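Local coordinates for Alpha/beta hydrolase (PDB 4R1D), which probably acts as a calcium-binding lipase of the alpha/beta hydrolase family, serving as a type VI secretion effector that the immunity protein Tli4 holds in check, at residues A[157-161]-A[162-166]; A[194-197]-A[198-202]. All coordinates share one frame; numbering follows the deposited sequence.

Contact 1: A[157-161]-A[162-166]; sequences NIVSR and RELQA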
# COMPACT_ATOMS: atom_id res chain seq x y z
N ASN A 157 -19.65 12.06 24.49
CA ASN A 157 -20.33 13.21 25.06
C ASN A 157 -21.66 13.52 24.38
O ASN A 157 -21.83 14.59 23.81
CB ASN A 157 -19.41 14.43 24.99
CG ASN A 157 -18.22 14.31 25.93
OD1 ASN A 157 -18.33 14.55 27.13
ND2 ASN A 157 -17.07 13.92 25.38
N ILE A 158 -22.60 12.58 24.45
CA ILE A 158 -23.90 12.77 23.79
C ILE A 158 -24.92 13.37 24.75
O ILE A 158 -25.54 14.40 24.46
CB ILE A 158 -24.46 11.44 23.22
CG1 ILE A 158 -23.39 10.72 22.41
CG2 ILE A 158 -25.70 11.71 22.36
CD1 ILE A 158 -23.88 9.44 21.70
N VAL A 159 -25.07 12.72 25.90
CA VAL A 159 -25.98 13.20 26.93
C VAL A 159 -25.20 13.32 28.23
O VAL A 159 -24.48 12.40 28.61
CB VAL A 159 -27.15 12.23 27.15
CG1 VAL A 159 -27.96 12.64 28.38
CG2 VAL A 159 -28.03 12.17 25.91
N SER A 160 -25.35 14.45 28.91
CA SER A 160 -24.84 14.57 30.27
C SER A 160 -25.87 15.29 31.13
O SER A 160 -26.46 16.28 30.69
CB SER A 160 -23.51 15.34 30.28
OG SER A 160 -23.07 15.54 31.61
N ARG A 161 -26.11 14.78 32.33
CA ARG A 161 -27.03 15.43 33.26
C ARG A 161 -28.38 15.71 32.62
O ARG A 161 -28.97 16.78 32.82
CB ARG A 161 -26.39 16.71 33.80
CG ARG A 161 -25.09 16.43 34.52
CD ARG A 161 -24.43 17.68 35.06
NE ARG A 161 -23.29 17.34 35.90
CZ ARG A 161 -23.39 17.00 37.18
NH1 ARG A 161 -24.58 16.96 37.77
NH2 ARG A 161 -22.30 16.71 37.88
N ARG A 162 -28.85 14.75 31.84
CA ARG A 162 -30.16 14.80 31.19
C ARG A 162 -30.32 15.95 30.21
O ARG A 162 -31.42 16.45 29.99
CB ARG A 162 -31.28 14.78 32.23
CG ARG A 162 -31.21 13.56 33.15
CD ARG A 162 -32.39 13.49 34.11
NE ARG A 162 -33.67 13.58 33.42
CZ ARG A 162 -34.15 12.66 32.59
NH1 ARG A 162 -33.44 11.56 32.32
NH2 ARG A 162 -35.33 12.85 32.01
N GLU A 163 -29.20 16.37 29.60
CA GLU A 163 -29.25 17.32 28.50
C GLU A 163 -28.40 16.82 27.35
O GLU A 163 -27.36 16.19 27.55
CB GLU A 163 -28.71 18.69 28.91
CG GLU A 163 -29.38 19.34 30.08
CD GLU A 163 -28.83 20.73 30.33
OE1 GLU A 163 -28.81 21.53 29.38
OE2 GLU A 163 -28.41 21.01 31.47
N LEU A 164 -28.84 17.10 26.14
CA LEU A 164 -28.00 16.88 24.97
C LEU A 164 -26.82 17.84 25.00
O LEU A 164 -26.98 19.04 25.21
CB LEU A 164 -28.79 17.10 23.70
CG LEU A 164 -29.92 16.11 23.44
CD1 LEU A 164 -30.60 16.47 22.12
CD2 LEU A 164 -29.39 14.69 23.41
N GLN A 165 -25.63 17.31 24.74
CA GLN A 165 -24.43 18.12 24.76
C GLN A 165 -24.19 18.84 23.43
O GLN A 165 -24.97 18.70 22.48
CB GLN A 165 -23.23 17.26 25.17
CG GLN A 165 -23.39 16.66 26.56
CD GLN A 165 -22.14 15.93 27.04
OE1 GLN A 165 -21.07 16.52 27.20
NE2 GLN A 165 -22.27 14.63 27.28
N ALA A 166 -23.10 19.60 23.36
CA ALA A 166 -22.78 20.42 22.21
C ALA A 166 -22.78 19.63 20.92
O ALA A 166 -22.38 18.46 20.90
CB ALA A 166 -21.42 21.10 22.41
O HOH W 1 -20.66 16.92 22.70
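V159 and L164 face each other across a short antiparallel beta hairpin, a local surface contact at the edge of the fold, just after helix 141-155 and the calcium ligand D156 that follows it. The strands are joined by a type I' turn from S160 to E163, the tight reversal of a two-residue hairpin; R161 and R162, both with positive phi, occupy its corners, and their long charged side chains suit a solvent-facing tip. S160 and E163 form the hydrogen-bonded pair: S160 N donates to E163 O and E163 N to S160 O, each at 3.0 Å. Further down, Q165 N gives I158 O a straight bond of 2.9 Å (169°). V159 and L164 make the non-hydrogen-bonded pair, CG2 of V159 meeting CD2 of L164 at 3.8 Å. With V159 CG1 anti to the backbone N (chi1 171°), CG2 lies beside that N, where it meets the leucine. L164 and I158 also pack on L194 of helix 191-197, so branched apolar residues suit these places. Q165 crosses the first strand, its CB 3.3 Å from N157 O and its CG close to I158 O and S160 N; a long, flexible, polar-ended chain suits this place over backbone. Water 1 donates to both N157 O (2.8 Å) and A166 O, tying the open end. Backbone bonds thus set the register, and the aliphatic contacts fasten the hairpin to the helix.

Contact 2: A[194-197]-A[198-202]; sequences LLRA and SRYQF. With CA (calcium ion), chain C.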
# COMPACT_ATOMS: atom_id res chain seq x y z
N LEU A 194 -30.77 9.77 20.36
CA LEU A 194 -29.56 10.18 21.07
C LEU A 194 -29.55 9.65 22.50
O LEU A 194 -28.51 9.24 23.02
CB LEU A 194 -29.41 11.70 21.07
CG LEU A 194 -29.20 12.29 19.66
CD1 LEU A 194 -29.38 13.79 19.65
CD2 LEU A 194 -27.83 11.89 19.12
N LEU A 195 -30.70 9.66 23.16
CA LEU A 195 -30.73 9.12 24.51
C LEU A 195 -30.37 7.64 24.47
O LEU A 195 -29.58 7.15 25.28
CB LEU A 195 -32.12 9.32 25.13
CG LEU A 195 -32.30 8.85 26.58
CD1 LEU A 195 -31.26 9.47 27.51
CD2 LEU A 195 -33.71 9.20 27.05
N ARG A 196 -30.94 6.93 23.51
CA ARG A 196 -30.63 5.53 23.35
C ARG A 196 -29.14 5.34 23.08
O ARG A 196 -28.50 4.47 23.65
CB ARG A 196 -31.43 4.93 22.20
CG ARG A 196 -30.99 3.52 21.84
CD ARG A 196 -31.18 2.57 23.01
NE ARG A 196 -32.04 1.42 22.71
CZ ARG A 196 -32.91 1.33 21.71
NH1 ARG A 196 -33.08 2.33 20.85
NH2 ARG A 196 -33.63 0.23 21.56
N ALA A 197 -28.60 6.16 22.19
CA ALA A 197 -27.21 5.98 21.79
C ALA A 197 -26.29 6.26 22.98
O ALA A 197 -25.23 5.64 23.11
CB ALA A 197 -26.87 6.87 20.61
N SER A 198 -26.70 7.18 23.85
CA SER A 198 -25.87 7.58 24.98
C SER A 198 -25.70 6.46 26.00
O SER A 198 -24.89 6.56 26.92
CB SER A 198 -26.44 8.82 25.67
OG SER A 198 -27.58 8.50 26.45
N ARG A 199 -26.47 5.39 25.85
CA ARG A 199 -26.36 4.26 26.75
C ARG A 199 -25.14 3.40 26.44
O ARG A 199 -24.76 2.54 27.24
CB ARG A 199 -27.64 3.43 26.72
CG ARG A 199 -28.84 4.26 27.17
CD ARG A 199 -30.06 3.41 27.45
NE ARG A 199 -31.17 3.68 26.53
CZ ARG A 199 -32.19 4.50 26.80
NH1 ARG A 199 -32.25 5.13 27.96
NH2 ARG A 199 -33.15 4.67 25.90
N TYR A 200 -24.51 3.66 25.30
CA TYR A 200 -23.35 2.87 24.87
C TYR A 200 -22.04 3.63 25.02
O TYR A 200 -22.02 4.85 24.95
CB TYR A 200 -23.51 2.45 23.41
CG TYR A 200 -24.68 1.54 23.18
CD1 TYR A 200 -24.54 0.16 23.26
CD2 TYR A 200 -25.93 2.06 22.90
CE1 TYR A 200 -25.63 -0.68 23.06
CE2 TYR A 200 -27.01 1.24 22.70
CZ TYR A 200 -26.86 -0.13 22.78
OH TYR A 200 -27.95 -0.94 22.57
N GLN A 201 -20.94 2.90 25.23
CA GLN A 201 -19.62 3.51 25.25
C GLN A 201 -18.91 3.24 23.93
O GLN A 201 -18.53 2.09 23.64
CB GLN A 201 -18.78 3.00 26.43
CG GLN A 201 -19.33 3.35 27.80
CD GLN A 201 -20.52 2.50 28.21
OE1 GLN A 201 -20.74 1.43 27.65
NE2 GLN A 201 -21.29 2.96 29.19
N PHE A 202 -18.74 4.28 23.12
CA PHE A 202 -18.10 4.11 21.83
C PHE A 202 -16.61 4.34 22.00
O PHE A 202 -16.21 5.23 22.73
CB PHE A 202 -18.65 5.12 20.83
CG PHE A 202 -20.13 5.02 20.60
CD1 PHE A 202 -20.64 4.27 19.55
CD2 PHE A 202 -21.03 5.66 21.45
CE1 PHE A 202 -22.00 4.17 19.34
CE2 PHE A 202 -22.40 5.56 21.25
CZ PHE A 202 -22.88 4.82 20.19
CA CA C . -14.62 6.40 24.09
O HOH W 2 -12.56 6.54 25.62
O HOH W 3 -15.68 5.53 26.35
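S198 turns its hydroxyl back onto the last turn of helix 191-197, donating from OG to L195 O at 2.7 Å. Its chi1 of 75° sets OG between the backbone N and the carbonyl carbon, close enough to reach that carbonyl, and a small polar serine suits a place where the helix runs out. S198 N bonds L194 O at 2.9 Å and only weakly L195 O, so L195 O is held chiefly by the hydroxyl. R199, bent at chi3 (-116°), folds its guanidinium back along the helix: L195 O lies 4.0 Å above the plane, over its centre, and R196 CD sits at the edge, 3.7 Å from R199 NE. The two guanidinium planes stand 73° apart, and W561 touches both arginines. A type I turn from A197 to Y200, closed by Y200 N to A197 O at 3.0 Å, leads from the helix into strand 201-206, an outer strand of the parallel sheet of the alpha/beta hydrolase fold. A197 O also lies in the plane of the Y200 ring at its edge, and 3.4 Å from CE2 of F202. Small A197 suits this buried spot against I553. F202 packs its ring on L49, V51 and V552, while its backbone O binds calcium at 2.4 Å.

In the fold
From the N terminus, helix 141-155 leads through the calcium ligand D156 into the hairpin of contact 1, which closes its turn before the chain travels on to helix 191-197. Contact 2 then turns the corner from that helix into strand 201-206. The two are in series, neither nesting nor crossing, with centres about 10 Å apart. They meet directly: V159 CG2 lies 3.7 Å from S198 CB, L164 CD2 packs on L194 CB, and I158 reaches L194 and A197. The hairpin therefore rests against the helix end, while D156 before contact 1 and F202 within contact 2 join E152 and D203 in binding one calcium ion.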